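Local coordinates for protein obscurin (Homo sapiens, PDB 4C4K) that is a giant muscle protein with predicted kinase and RhoGEF activities, here represented by its first immunoglobulin domain, which probably serves in protein-protein binding, at residues A[25-30]-A[56-61]. Sequence-based numbering, arbitrary orientation.
With EDO (1,2-ethanediol), chain G; EDO (1,2-ethanediol), chain F.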
loop_
_atom_site.group_PDB
_atom_site.type_symbol
_atom_site.label_atom_id
_atom_site.label_comp_id
_atom_site.label_asym_id
_atom_site.label_seq_id
_atom_site.Cartn_x
_atom_site.Cartn_y
_atom_site.Cartn_z
ATOM N N SER A 25 -11.109 4.478 -0.298
ATOM C CA SER A 25 -11.583 3.332 0.476
ATOM C C SER A 25 -10.789 2.067 0.217
ATOM O O SER A 25 -10.141 1.924 -0.831
ATOM C CB SER A 25 -13.063 3.064 0.196
ATOM O OG SER A 25 -13.209 2.600 -1.131
ATOM N N CYS A 26 -10.853 1.152 1.183
ATOM C CA CYS A 26 -10.273 -0.185 1.093
ATOM C C CYS A 26 -10.899 -1.143 2.083
ATOM O O CYS A 26 -11.498 -0.732 3.071
ATOM C CB CYS A 26 -8.759 -0.161 1.219
ATOM S SG CYS A 26 -8.181 0.708 2.676
ATOM N N GLN A 27 -10.750 -2.423 1.804
ATOM C CA GLN A 27 -11.279 -3.499 2.599
ATOM C C GLN A 27 -10.119 -4.168 3.295
ATOM O O GLN A 27 -9.164 -4.601 2.638
ATOM C CB GLN A 27 -12.022 -4.479 1.697
ATOM C CG GLN A 27 -12.871 -5.447 2.497
ATOM C CD GLN A 27 -13.816 -6.228 1.637
ATOM O OE1 GLN A 27 -13.659 -6.329 0.416
ATOM N NE2 GLN A 27 -14.823 -6.792 2.269
ATOM N N ILE A 28 -10.167 -4.182 4.634
ATOM C CA ILE A 28 -9.077 -4.697 5.476
ATOM C C ILE A 28 -9.624 -5.688 6.515
ATOM O O ILE A 28 -10.600 -5.375 7.186
ATOM C CB ILE A 28 -8.346 -3.512 6.198
ATOM C CG1 ILE A 28 -7.805 -2.436 5.220
ATOM C CG2 ILE A 28 -7.238 -4.032 7.114
ATOM C CD1 ILE A 28 -7.572 -1.049 5.837
ATOM N N VAL A 29 -8.922 -6.819 6.727
ATOM C CA VAL A 29 -9.288 -7.825 7.737
ATOM C C VAL A 29 -8.065 -8.138 8.597
ATOM O O VAL A 29 -6.937 -7.936 8.149
ATOM C CB VAL A 29 -9.921 -9.126 7.144
ATOM C CG1 VAL A 29 -11.325 -8.872 6.576
ATOM C CG2 VAL A 29 -9.003 -9.800 6.116
ATOM N N GLY A 30 -8.310 -8.623 9.808
ATOM C CA GLY A 30 -7.279 -8.993 10.760
ATOM C C GLY A 30 -7.900 -9.465 12.046
ATOM O O GLY A 30 -9.057 -9.144 12.323
ATOM N N ASP A 56 -17.274 0.648 8.162
ATOM C CA ASP A 56 -18.497 -0.154 8.021
ATOM C C ASP A 56 -18.046 -1.607 7.833
ATOM O O ASP A 56 -17.763 -2.039 6.715
ATOM C CB ASP A 56 -19.387 0.336 6.865
ATOM C CG ASP A 56 -20.792 -0.251 6.870
ATOM O OD1 ASP A 56 -21.162 -0.909 7.874
ATOM O OD2 ASP A 56 -21.529 -0.039 5.874
ATOM N N GLY A 57 -17.896 -2.311 8.948
ATOM C CA GLY A 57 -17.373 -3.672 8.978
ATOM C C GLY A 57 -15.897 -3.633 8.651
ATOM O O GLY A 57 -15.145 -2.870 9.276
ATOM N N ASP A 58 -15.496 -4.368 7.597
ATOM C CA ASP A 58 -14.106 -4.409 7.105
ATOM C C ASP A 58 -13.798 -3.307 6.041
ATOM O O ASP A 58 -12.735 -3.339 5.424
ATOM C CB ASP A 58 -13.789 -5.810 6.526
ATOM C CG ASP A 58 -14.733 -6.295 5.427
ATOM O OD1 ASP A 58 -15.410 -5.445 4.798
ATOM O OD2 ASP A 58 -14.748 -7.516 5.151
ATOM N N LEU A 59 -14.739 -2.388 5.774
ATOM C CA LEU A 59 -14.511 -1.351 4.763
ATOM C C LEU A 59 -14.242 -0.035 5.496
ATOM O O LEU A 59 -14.976 0.327 6.420
ATOM C CB LEU A 59 -15.687 -1.290 3.742
ATOM C CG LEU A 59 -15.644 -0.262 2.546
ATOM C CD1 LEU A 59 -14.495 -0.548 1.569
ATOM C CD2 LEU A 59 -16.948 -0.299 1.740
ATOM N N TYR A 60 -13.118 0.606 5.153
ATOM C CA TYR A 60 -12.602 1.844 5.769
ATOM C C TYR A 60 -12.522 2.948 4.736
ATOM O O TYR A 60 -12.039 2.731 3.628
ATOM C CB TYR A 60 -11.225 1.596 6.399
ATOM C CG TYR A 60 -11.267 0.540 7.480
ATOM C CD1 TYR A 60 -11.263 -0.815 7.157
ATOM C CD2 TYR A 60 -11.310 0.891 8.823
ATOM C CE1 TYR A 60 -11.278 -1.795 8.148
ATOM C CE2 TYR A 60 -11.332 -0.082 9.826
ATOM C CZ TYR A 60 -11.337 -1.425 9.480
ATOM O OH TYR A 60 -11.359 -2.397 10.447
ATOM N N ARG A 61 -12.959 4.141 5.120
ATOM C CA ARG A 61 -13.069 5.267 4.212
ATOM C C ARG A 61 -12.440 6.556 4.749
ATOM O O ARG A 61 -12.517 6.872 5.942
ATOM C CB ARG A 61 -14.569 5.492 3.914
ATOM C CG ARG A 61 -14.915 6.533 2.837
ATOM C CD ARG A 61 -16.408 6.510 2.462
ATOM N NE ARG A 61 -16.805 5.144 2.087
ATOM C CZ ARG A 61 -16.534 4.564 0.920
ATOM N NH1 ARG A 61 -15.965 5.258 -0.061
ATOM N NH2 ARG A 61 -16.883 3.303 0.705
HETATM C C1 EDO G . -17.629 3.414 5.428
HETATM O O1 EDO G . -17.899 4.639 4.785
HETATM C C2 EDO G . -17.088 2.491 4.354
HETATM O O2 EDO G . -18.033 2.422 3.279
HETATM C C1 EDO F . -11.596 4.822 9.678
HETATM O O1 EDO F . -11.145 4.332 10.926
HETATM C C2 EDO F . -10.399 4.834 8.710
HETATM O O2 EDO F . -10.860 5.287 7.452
HETATM O O HOH W 1 -11.507 -4.988 9.619
#
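C26 and Y60 form the hydrogen-bonded pair of this antiparallel ladder: Y60 N reaches C26 O at 3.0 Å, and C26 N returns a bond to Y60 O. I28 N extends the pairing to D58 O at 2.8 Å, where the type II' turn D56-L59 leads into strand 59-64. On the face shared by Q27, L59, S25 and R61, Q27 runs out extended, CG anti to the backbone N (chi1 -167°). Its CB lies near D58 O, its CG and CD pass 3.4 and 3.6 Å from D58 OD1, and its NE2 makes weak bonds to both carboxylate oxygens, the amide and carboxylate planes turned 78° apart. R61, bent at chi3, lays one guanidinium face over S25, with NH1 3.6 Å from S25 CB and also bonded to T23 OG1; an alanine here would probably open a gap over S25 CB and leave T23 OG1 without that donor. On the other face I28 CB packs against Y60 CE1 at 3.9 Å, and a water joins I28 O to Y60 OH. There C26 and I28 meet C77 of strand 73-80 and C26 also W38; together they form the cysteine-tryptophan core of an I-set immunoglobulin beta-sandwich, with strands 22-31 and 59-64 as the paired B and E strands.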